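Local coordinates for nucleosome assembly protein 1, putative (Plasmodium falciparum, PDB 3FS3), which probably binds histones and chromatin as a nucleosome assembly chaperone of the malaria parasite, at residues Lys206-Lys211 against Arg234-His239; Trp115-Arg120 against Asp287-Ile292; Leu175-His180 against Thr195-Ile200. One frame throughout, in Å; residues are numbered along the deposited sequence.

In the fold
Interaction 3 is the regular element of the three: it pairs strands 174-181 and 192-197 at one side of the four-stranded antiparallel sheet. Straight backbone bonds, a histidine-carboxylate pair and a bridging water hold it. Interaction 1 follows in the long loop between strand 192-197 and helix 260-289. It mixes buried apolar packing with an exposed basic rim, and the hydrogen bonds between its segments are weak. The two touch where Phe238 CD1 meets Ile200 CD1 at 4.1 Å. Interaction 2 is a mostly buried helix contact without hydrogen bonds between its segments, and the second subunit reaches it. It closes a chain loop that encloses both others, but touches neither.

Interaction 1. Residues Lys206-Lys211 against Arg234-His239; sequences KNILKK and RDSFFH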
loop_
_atom_site.group_PDB
_atom_site.type_symbol
_atom_site.label_atom_id
_atom_site.label_comp_id
_atom_site.label_asym_id
_atom_site.label_seq_id
_atom_site.Cartn_x
_atom_site.Cartn_y
_atom_site.Cartn_z
ATOM N N LYS A 206 29.886 26.786 0.341
ATOM C CA LYS A 206 28.441 26.663 0.183
ATOM C C LYS A 206 27.836 25.354 0.663
ATOM O O LYS A 206 26.619 25.230 0.747
ATOM C CB LYS A 206 28.058 26.883 -1.286
ATOM C CG LYS A 206 27.622 28.299 -1.664
ATOM C CD LYS A 206 28.681 29.357 -1.435
ATOM C CE LYS A 206 28.537 30.013 -0.065
ATOM N NZ LYS A 206 27.224 30.698 0.115
ATOM N N ASN A 207 28.664 24.371 0.983
ATOM C CA ASN A 207 28.130 23.093 1.428
ATOM C C ASN A 207 27.431 23.215 2.785
ATOM O O ASN A 207 28.068 23.142 3.837
ATOM C CB ASN A 207 29.249 22.054 1.492
ATOM C CG ASN A 207 28.729 20.644 1.714
ATOM O OD1 ASN A 207 27.522 20.411 1.796
ATOM N ND2 ASN A 207 29.648 19.691 1.810
ATOM N N ILE A 208 26.114 23.400 2.747
ATOM C CA ILE A 208 25.307 23.531 3.957
ATOM C C ILE A 208 25.369 22.285 4.827
ATOM O O ILE A 208 25.073 22.344 6.018
ATOM C CB ILE A 208 23.831 23.792 3.623
ATOM C CG1 ILE A 208 23.307 22.679 2.715
ATOM C CG2 ILE A 208 23.678 25.153 2.972
ATOM C CD1 ILE A 208 21.854 22.813 2.354
ATOM N N LEU A 209 25.742 21.156 4.235
ATOM C CA LEU A 209 25.834 19.913 4.993
ATOM C C LEU A 209 26.964 20.017 6.011
ATOM O O LEU A 209 27.125 19.147 6.868
ATOM C CB LEU A 209 26.085 18.729 4.056
ATOM C CG LEU A 209 25.027 18.433 2.990
ATOM C CD1 LEU A 209 25.449 17.207 2.199
ATOM C CD2 LEU A 209 23.672 18.198 3.642
ATOM N N LYS A 210 27.743 21.092 5.902
ATOM C CA LYS A 210 28.869 21.349 6.798
ATOM C C LYS A 210 28.774 22.740 7.421
ATOM O O LYS A 210 28.218 23.661 6.818
ATOM C CB LYS A 210 30.194 21.238 6.033
ATOM C CG LYS A 210 30.816 19.853 6.019
ATOM C CD LYS A 210 29.887 18.806 5.434
ATOM C CE LYS A 210 30.494 17.421 5.558
ATOM N NZ LYS A 210 29.572 16.363 5.064
ATOM N N LYS A 211 29.316 22.883 8.629
ATOM C CA LYS A 211 29.323 24.165 9.334
ATOM C C LYS A 211 29.993 24.037 10.700
ATOM O O LYS A 211 31.032 23.390 10.840
ATOM C CB LYS A 211 27.900 24.702 9.519
ATOM C CG LYS A 211 27.178 24.182 10.757
ATOM C CD LYS A 211 26.127 25.185 11.221
ATOM C CE LYS A 211 26.770 26.519 11.595
ATOM N NZ LYS A 211 25.771 27.587 11.871
ATOM N N ARG A 234 25.440 19.482 9.498
ATOM C CA ARG A 234 24.166 19.646 10.190
ATOM C C ARG A 234 23.014 19.117 9.338
ATOM O O ARG A 234 23.202 18.743 8.181
ATOM C CB ARG A 234 23.925 21.121 10.510
ATOM C CG ARG A 234 23.919 22.007 9.281
ATOM C CD ARG A 234 23.565 23.437 9.626
ATOM N NE ARG A 234 23.694 24.310 8.465
ATOM C CZ ARG A 234 23.583 25.631 8.514
ATOM N NH1 ARG A 234 23.338 26.232 9.673
ATOM N NH2 ARG A 234 23.723 26.351 7.410
ATOM N N ASP A 235 21.818 19.096 9.917
ATOM C CA ASP A 235 20.639 18.613 9.219
ATOM C C ASP A 235 20.297 19.460 8.001
ATOM O O ASP A 235 20.402 20.687 8.024
ATOM C CB ASP A 235 19.451 18.580 10.175
ATOM C CG ASP A 235 19.633 17.569 11.286
ATOM O OD1 ASP A 235 19.855 16.382 10.968
ATOM O OD2 ASP A 235 19.555 17.960 12.471
ATOM N N SER A 236 19.884 18.794 6.931
ATOM C CA SER A 236 19.532 19.485 5.703
ATOM C C SER A 236 18.768 18.582 4.760
ATOM O O SER A 236 18.986 17.366 4.720
ATOM C CB SER A 236 20.788 19.977 4.994
ATOM O OG SER A 236 20.492 20.349 3.658
ATOM N N PHE A 237 17.872 19.183 3.991
ATOM C CA PHE A 237 17.094 18.430 3.035
ATOM C C PHE A 237 18.012 17.697 2.060
ATOM O O PHE A 237 17.721 16.591 1.618
ATOM C CB PHE A 237 16.192 19.365 2.228
ATOM C CG PHE A 237 15.628 18.726 1.001
ATOM C CD1 PHE A 237 14.646 17.747 1.105
ATOM C CD2 PHE A 237 16.108 19.062 -0.257
ATOM C CE1 PHE A 237 14.149 17.111 -0.030
ATOM C CE2 PHE A 237 15.618 18.433 -1.394
ATOM C CZ PHE A 237 14.638 17.456 -1.282
ATOM N N PHE A 238 19.128 18.327 1.726
ATOM C CA PHE A 238 20.045 17.756 0.758
ATOM C C PHE A 238 20.757 16.473 1.171
ATOM O O PHE A 238 21.509 15.885 0.389
ATOM C CB PHE A 238 20.998 18.862 0.302
ATOM C CG PHE A 238 20.298 19.942 -0.483
ATOM C CD1 PHE A 238 20.137 19.826 -1.862
ATOM C CD2 PHE A 238 19.717 21.032 0.169
ATOM C CE1 PHE A 238 19.403 20.779 -2.585
ATOM C CE2 PHE A 238 18.982 21.990 -0.536
ATOM C CZ PHE A 238 18.822 21.863 -1.920
ATOM N N HIS A 239 20.486 16.019 2.390
ATOM C CA HIS A 239 21.050 14.765 2.869
ATOM C C HIS A 239 20.281 13.667 2.146
ATOM O O HIS A 239 20.656 12.499 2.184
ATOM C CB HIS A 239 20.868 14.636 4.381
ATOM C CG HIS A 239 21.986 15.239 5.171
ATOM N ND1 HIS A 239 21.775 16.063 6.254
ATOM C CD2 HIS A 239 23.328 15.130 5.036
ATOM C CE1 HIS A 239 22.941 16.438 6.752
ATOM N NE2 HIS A 239 23.898 15.886 6.031
#
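Leu209 and His239 meet in a CH-pi contact. Leu209 CD2 lies over one face of the imidazole, 3.4 Å from the ring centroid and 16° off the normal. It leans toward the rim, nearest NE2 and CD2. The ring's exact place is less sure. Leu209 CD2 also packs on Ser236 CB. Ile208 adds more apolar contact. Its CD1 packs obliquely on Phe238 CD2 at 3.5 Å and also touches Ser236 OG. That hydroxyl accepts from Phe238 N and is also hydrogen-bonded to Asp133 of helix 131-137.

The polar links are weak. Arg234 N donates to Leu209 O at 3.1 Å, and Arg234 NE reaches Ile208 O at 3.4 Å, near the guanidinium plane. The extended Arg234 chain (chi2 175°, chi3 174°) carries NE to that carbonyl. On the exposed side, Lys211 CD packs on Arg234 NH1. Two like charges also lie close, Lys211 NZ and Arg234 NH1 at 3.5 Å. Lys211 is poorly ordered, so this detail is uncertain.

Each segment is folded by its own turn. Residues Asn207-Lys210 form a type I beta turn with an Asx turn at Asn207, and Ser236 makes an ST turn leading into the 3-10 segment that starts at Phe237.

Interaction 2. Residues Trp115-Arg120 against Asp287-Ile292; sequences WLRALR and DYYLGI
Arg117 runs beside Tyr289, and both side chains point the same way. The arginine CB starts the contact, 3.9 Å from Tyr289 CD1. CD then reaches Tyr289 CE1 at 4.0 Å. Extended torsions (chi2 -176°, chi3 -172°) carry CD and NE out beside the tyrosine ring. At the tip, NH1 comes to 3.9 Å from Tyr289 OH, which lies near the guanidinium plane. The guanidinium and ring planes are 27° apart. NH2 forms a salt bridge with Glu113, just before the segment, and NE is also held by a residue next to it. On the tyrosine side, the ring also meets Phe114.

The contact joins the short helix 114-120 to the C-terminal end of the long helix 260-289. That helix ends in a Schellman motif: Gly291 takes a positive phi, Gly291 N bonds to Tyr288 O, and Ile292 N bonds to Asp287 O.

Ala118 lets the two backbones come close. Its CA is 3.6 Å from Tyr289 N, and the two CA atoms of Ala118 and Tyr289 are 3.8 Å apart. Ala118 CB packs on Tyr288 CB at 4.0 Å. The Ala118 carbonyl oxygen lies 3.5 Å from Tyr288 CB and approaches the Tyr288 ring obliquely. Asn121, just past the short helix, is hydrogen-bonded to Tyr288 O. The second subunit reaches the same helix end: its Tyr66 is hydrogen-bonded to Asp287, and its Leu47 packs on Tyr289.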
loop_
_atom_site.group_PDB
_atom_site.type_symbol
_atom_site.label_atom_id
_atom_site.label_comp_id
_atom_site.label_asym_id
_atom_site.label_seq_id
_atom_site.Cartn_x
_atom_site.Cartn_y
_atom_site.Cartn_z
ATOM N N TRP A 115 8.174 25.445 -6.209
ATOM C CA TRP A 115 8.427 24.138 -5.611
ATOM C C TRP A 115 8.732 24.208 -4.116
ATOM O O TRP A 115 8.284 23.351 -3.351
ATOM C CB TRP A 115 9.554 23.407 -6.355
ATOM C CG TRP A 115 9.213 23.115 -7.774
ATOM C CD1 TRP A 115 9.656 23.787 -8.878
ATOM C CD2 TRP A 115 8.312 22.108 -8.252
ATOM N NE1 TRP A 115 9.084 23.263 -10.012
ATOM C CE2 TRP A 115 8.253 22.235 -9.659
ATOM C CE3 TRP A 115 7.547 21.112 -7.629
ATOM C CZ2 TRP A 115 7.463 21.400 -10.456
ATOM C CZ3 TRP A 115 6.762 20.282 -8.418
ATOM C CH2 TRP A 115 6.727 20.432 -9.823
ATOM N N LEU A 116 9.484 25.219 -3.694
ATOM C CA LEU A 116 9.783 25.344 -2.276
ATOM C C LEU A 116 8.482 25.398 -1.497
ATOM O O LEU A 116 8.323 24.687 -0.505
ATOM C CB LEU A 116 10.588 26.603 -1.974
ATOM C CG LEU A 116 10.670 26.907 -0.465
ATOM C CD1 LEU A 116 11.269 25.708 0.271
ATOM C CD2 LEU A 116 11.510 28.160 -0.218
ATOM N N ARG A 117 7.549 26.230 -1.951
ATOM C CA ARG A 117 6.280 26.366 -1.249
ATOM C C ARG A 117 5.425 25.115 -1.321
ATOM O O ARG A 117 4.784 24.746 -0.342
ATOM C CB ARG A 117 5.519 27.585 -1.760
ATOM C CG ARG A 117 6.191 28.875 -1.331
ATOM C CD ARG A 117 5.430 30.120 -1.733
ATOM N NE ARG A 117 6.216 31.320 -1.448
ATOM C CZ ARG A 117 5.930 32.535 -1.905
ATOM N NH1 ARG A 117 4.867 32.726 -2.680
ATOM N NH2 ARG A 117 6.715 33.560 -1.596
ATOM N N ALA A 118 5.418 24.449 -2.470
ATOM C CA ALA A 118 4.650 23.219 -2.589
ATOM C C ALA A 118 5.227 22.217 -1.584
ATOM O O ALA A 118 4.486 21.591 -0.826
ATOM C CB ALA A 118 4.748 22.662 -4.017
ATOM N N LEU A 119 6.552 22.074 -1.576
ATOM C CA LEU A 119 7.219 21.154 -0.650
ATOM C C LEU A 119 6.955 21.538 0.812
ATOM O O LEU A 119 6.704 20.673 1.652
ATOM C CB LEU A 119 8.729 21.141 -0.902
ATOM C CG LEU A 119 9.244 20.568 -2.224
ATOM C CD1 LEU A 119 10.719 20.893 -2.384
ATOM C CD2 LEU A 119 9.021 19.067 -2.257
ATOM N N ARG A 120 7.011 22.832 1.106
ATOM C CA ARG A 120 6.767 23.327 2.462
ATOM C C ARG A 120 5.368 22.973 2.947
ATOM O O ARG A 120 5.193 22.578 4.098
ATOM C CB ARG A 120 6.939 24.851 2.524
ATOM C CG ARG A 120 8.336 25.325 2.898
ATOM C CD ARG A 120 8.707 24.841 4.290
ATOM N NE ARG A 120 9.933 25.459 4.788
ATOM C CZ ARG A 120 10.638 24.983 5.810
ATOM N NH1 ARG A 120 10.229 23.885 6.430
ATOM N NH2 ARG A 120 11.748 25.597 6.206
ATOM N N ASP A 287 -1.572 22.429 -6.065
ATOM C CA ASP A 287 -2.504 22.392 -4.942
ATOM C C ASP A 287 -1.764 22.453 -3.614
ATOM O O ASP A 287 -2.301 22.943 -2.613
ATOM C CB ASP A 287 -3.393 21.153 -5.016
ATOM C CG ASP A 287 -4.508 21.310 -6.029
ATOM O OD1 ASP A 287 -4.746 22.452 -6.474
ATOM O OD2 ASP A 287 -5.157 20.303 -6.371
ATOM N N TYR A 288 -0.536 21.947 -3.596
ATOM C CA TYR A 288 0.268 22.041 -2.387
ATOM C C TYR A 288 0.730 23.493 -2.307
ATOM O O TYR A 288 0.648 24.119 -1.254
ATOM C CB TYR A 288 1.464 21.088 -2.449
ATOM C CG TYR A 288 1.125 19.724 -1.907
ATOM C CD1 TYR A 288 0.918 19.529 -0.535
ATOM C CD2 TYR A 288 0.955 18.640 -2.761
ATOM C CE1 TYR A 288 0.547 18.282 -0.032
ATOM C CE2 TYR A 288 0.582 17.386 -2.272
ATOM C CZ TYR A 288 0.380 17.216 -0.909
ATOM O OH TYR A 288 0.003 15.983 -0.439
ATOM N N TYR A 289 1.196 24.035 -3.432
ATOM C CA TYR A 289 1.636 25.424 -3.462
ATOM C C TYR A 289 0.541 26.291 -2.836
ATOM O O TYR A 289 0.812 27.073 -1.929
ATOM C CB TYR A 289 1.888 25.869 -4.900
ATOM C CG TYR A 289 2.085 27.357 -5.056
ATOM C CD1 TYR A 289 3.353 27.932 -4.966
ATOM C CD2 TYR A 289 0.998 28.196 -5.294
ATOM C CE1 TYR A 289 3.530 29.315 -5.113
ATOM C CE2 TYR A 289 1.161 29.571 -5.441
ATOM C CZ TYR A 289 2.427 30.125 -5.353
ATOM O OH TYR A 289 2.577 31.488 -5.524
ATOM N N LEU A 290 -0.693 26.132 -3.315
ATOM C CA LEU A 290 -1.840 26.890 -2.807
ATOM C C LEU A 290 -2.223 26.464 -1.394
ATOM O O LEU A 290 -3.006 27.138 -0.733
ATOM C CB LEU A 290 -3.065 26.708 -3.722
ATOM C CG LEU A 290 -3.050 27.358 -5.108
ATOM C CD1 LEU A 290 -4.300 26.973 -5.873
ATOM C CD2 LEU A 290 -2.964 28.872 -4.958
ATOM N N GLY A 291 -1.688 25.335 -0.943
ATOM C CA GLY A 291 -1.982 24.852 0.396
ATOM C C GLY A 291 -3.416 24.410 0.621
ATOM O O GLY A 291 -3.917 24.453 1.746
ATOM N N ILE A 292 -4.081 23.965 -0.437
ATOM C CA ILE A 292 -5.463 23.535 -0.313
ATOM C C ILE A 292 -5.629 22.033 -0.139
ATOM O O ILE A 292 -6.668 21.477 -0.481
ATOM C CB ILE A 292 -6.291 23.998 -1.527
ATOM C CG1 ILE A 292 -5.741 23.382 -2.814
ATOM C CG2 ILE A 292 -6.248 25.516 -1.625
ATOM C CD1 ILE A 292 -6.497 23.813 -4.062
#

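Interaction 3. Residues Leu175-His180 against Thr195-Ile200; sequences LTKTYH and TEATVI
His180 and Glu196 cross obliquely over one face of a beta hairpin, with strand 174-181 antiparallel to strand 192-197. The axes of 175-180 and 195-197 come within 4.6 Å, at 171°. Three bridges set the register. Thr178 and Glu196 are a hydrogen-bonded pair, flanked by the non-hydrogen-bonded pairs Lys177-Ala197 and Tyr179-Thr195. Thr178 N to Glu196 O is short, 2.7 Å, and nearly straight; Glu196 N answers to Thr178 O. Thr198 N continues the pairing to Thr176 O, just past the strand.

The imidazole and carboxylate planes are turned only 18° from each other. His180 NE2 donates to Glu196 OE2 from above the carboxylate plane. The modelled distance, 2.5 Å, is doubtful. Thr178 CG2 lies under one face of the imidazole, toward its rim, and His194 stacks on the same ring.

On the other face of the sheet, Lys177 passes slantwise across Thr195. Lys177 CG is anti to the backbone N (chi1 -177°), and a bend at chi2 then turns CD toward Ala197 CB, 3.7 Å away. CE meets Thr195 CB. The amine at the tip is salt-bridged to Asp270 and bonded to Phe240 O, which ties the hairpin to helix 260-289 and the loop before it. Tyr179 lies alongside Thr195, pointing the same way. Thr195 CG2 approaches the ring obliquely, 3.2 Å from CD1, and Tyr179 OH is bonded to Asp270. Beyond the end of strand 192-197, Ile200 crosses Leu175 at about a right angle, CD1 to CD1 at 3.8 Å.

On the face of Thr178 and Glu196, one water bridges Thr176 OG1 and Thr178 OG1, and donates to Glu196 O at 2.9 Å.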
loop_
_atom_site.group_PDB
_atom_site.type_symbol
_atom_site.label_atom_id
_atom_site.label_comp_id
_atom_site.label_asym_id
_atom_site.label_seq_id
_atom_site.Cartn_x
_atom_site.Cartn_y
_atom_site.Cartn_z
ATOM N N LEU A 175 19.847 17.088 -10.024
ATOM C CA LEU A 175 20.201 16.161 -8.953
ATOM C C LEU A 175 19.164 15.037 -8.999
ATOM O O LEU A 175 17.957 15.298 -8.949
ATOM C CB LEU A 175 20.159 16.848 -7.575
ATOM C CG LEU A 175 21.154 17.976 -7.288
ATOM C CD1 LEU A 175 21.070 18.351 -5.807
ATOM C CD2 LEU A 175 22.572 17.530 -7.639
ATOM N N THR A 176 19.624 13.795 -9.109
ATOM C CA THR A 176 18.709 12.662 -9.172
ATOM C C THR A 176 18.909 11.693 -8.022
ATOM O O THR A 176 19.952 11.675 -7.366
ATOM C CB THR A 176 18.890 11.858 -10.458
ATOM O OG1 THR A 176 20.120 11.130 -10.386
ATOM C CG2 THR A 176 18.920 12.775 -11.669
ATOM N N LYS A 177 17.888 10.881 -7.796
ATOM C CA LYS A 177 17.900 9.873 -6.755
ATOM C C LYS A 177 17.219 8.661 -7.378
ATOM O O LYS A 177 16.062 8.740 -7.800
ATOM C CB LYS A 177 17.110 10.364 -5.541
ATOM C CG LYS A 177 17.116 9.414 -4.353
ATOM C CD LYS A 177 18.474 9.364 -3.694
ATOM C CE LYS A 177 18.479 8.421 -2.492
ATOM N NZ LYS A 177 17.853 9.003 -1.282
ATOM N N THR A 178 17.945 7.549 -7.457
ATOM C CA THR A 178 17.417 6.326 -8.047
ATOM C C THR A 178 17.072 5.270 -7.000
ATOM O O THR A 178 17.920 4.865 -6.209
ATOM C CB THR A 178 18.426 5.714 -9.036
ATOM O OG1 THR A 178 18.838 6.714 -9.975
ATOM C CG2 THR A 178 17.788 4.548 -9.798
ATOM N N TYR A 179 15.817 4.833 -6.996
ATOM C CA TYR A 179 15.369 3.810 -6.059
ATOM C C TYR A 179 15.253 2.481 -6.795
ATOM O O TYR A 179 14.391 2.315 -7.660
ATOM C CB TYR A 179 14.021 4.201 -5.447
ATOM C CG TYR A 179 14.147 5.327 -4.451
ATOM C CD1 TYR A 179 14.455 5.073 -3.115
ATOM C CD2 TYR A 179 14.057 6.650 -4.865
ATOM C CE1 TYR A 179 14.680 6.117 -2.217
ATOM C CE2 TYR A 179 14.280 7.696 -3.984
ATOM C CZ TYR A 179 14.592 7.428 -2.665
ATOM O OH TYR A 179 14.829 8.478 -1.809
ATOM N N HIS A 180 16.143 1.550 -6.458
ATOM C CA HIS A 180 16.163 0.221 -7.072
ATOM C C HIS A 180 15.310 -0.727 -6.248
ATOM O O HIS A 180 15.554 -0.912 -5.056
ATOM C CB HIS A 180 17.600 -0.300 -7.143
ATOM C CG HIS A 180 18.446 0.402 -8.159
ATOM N ND1 HIS A 180 18.356 0.141 -9.510
ATOM C CD2 HIS A 180 19.390 1.362 -8.024
ATOM C CE1 HIS A 180 19.212 0.906 -10.163
ATOM N NE2 HIS A 180 19.853 1.656 -9.284
ATOM N N THR A 195 19.728 2.490 -3.109
ATOM C CA THR A 195 19.579 3.803 -3.722
ATOM C C THR A 195 20.869 4.438 -4.258
ATOM O O THR A 195 21.962 4.203 -3.741
ATOM C CB THR A 195 18.921 4.782 -2.731
ATOM O OG1 THR A 195 19.704 4.858 -1.532
ATOM C CG2 THR A 195 17.525 4.309 -2.378
ATOM N N GLU A 196 20.713 5.248 -5.304
ATOM C CA GLU A 196 21.822 5.948 -5.948
ATOM C C GLU A 196 21.510 7.434 -6.046
ATOM O O GLU A 196 20.503 7.824 -6.630
ATOM C CB GLU A 196 22.044 5.433 -7.370
ATOM C CG GLU A 196 22.648 4.058 -7.495
ATOM C CD GLU A 196 22.732 3.620 -8.947
ATOM O OE1 GLU A 196 23.316 4.367 -9.763
ATOM O OE2 GLU A 196 22.214 2.531 -9.275
ATOM N N ALA A 197 22.383 8.264 -5.495
ATOM C CA ALA A 197 22.179 9.702 -5.550
ATOM C C ALA A 197 23.359 10.376 -6.233
ATOM O O ALA A 197 24.511 9.961 -6.074
ATOM C CB ALA A 197 22.002 10.258 -4.153
ATOM N N THR A 198 23.068 11.412 -7.008
ATOM C CA THR A 198 24.120 12.147 -7.679
ATOM C C THR A 198 24.928 12.861 -6.606
ATOM O O THR A 198 24.396 13.237 -5.564
ATOM C CB THR A 198 23.531 13.180 -8.674
ATOM O OG1 THR A 198 24.430 14.292 -8.822
ATOM C CG2 THR A 198 22.202 13.662 -8.191
ATOM N N VAL A 199 26.224 12.998 -6.847
ATOM C CA VAL A 199 27.104 13.684 -5.921
ATOM C C VAL A 199 26.978 15.183 -6.231
ATOM O O VAL A 199 27.167 15.619 -7.371
ATOM C CB VAL A 199 28.572 13.207 -6.103
ATOM C CG1 VAL A 199 28.929 13.204 -7.571
ATOM C CG2 VAL A 199 29.529 14.122 -5.349
ATOM N N ILE A 200 26.641 15.964 -5.215
ATOM C CA ILE A 200 26.464 17.396 -5.384
ATOM C C ILE A 200 27.804 18.107 -5.468
ATOM O O ILE A 200 28.643 17.952 -4.593
ATOM C CB ILE A 200 25.660 17.984 -4.205
ATOM C CG1 ILE A 200 24.318 17.252 -4.082
ATOM C CG2 ILE A 200 25.443 19.498 -4.408
ATOM C CD1 ILE A 200 23.477 17.700 -2.891
HETATM O O HOH W 1 20.543 8.634 -9.425
#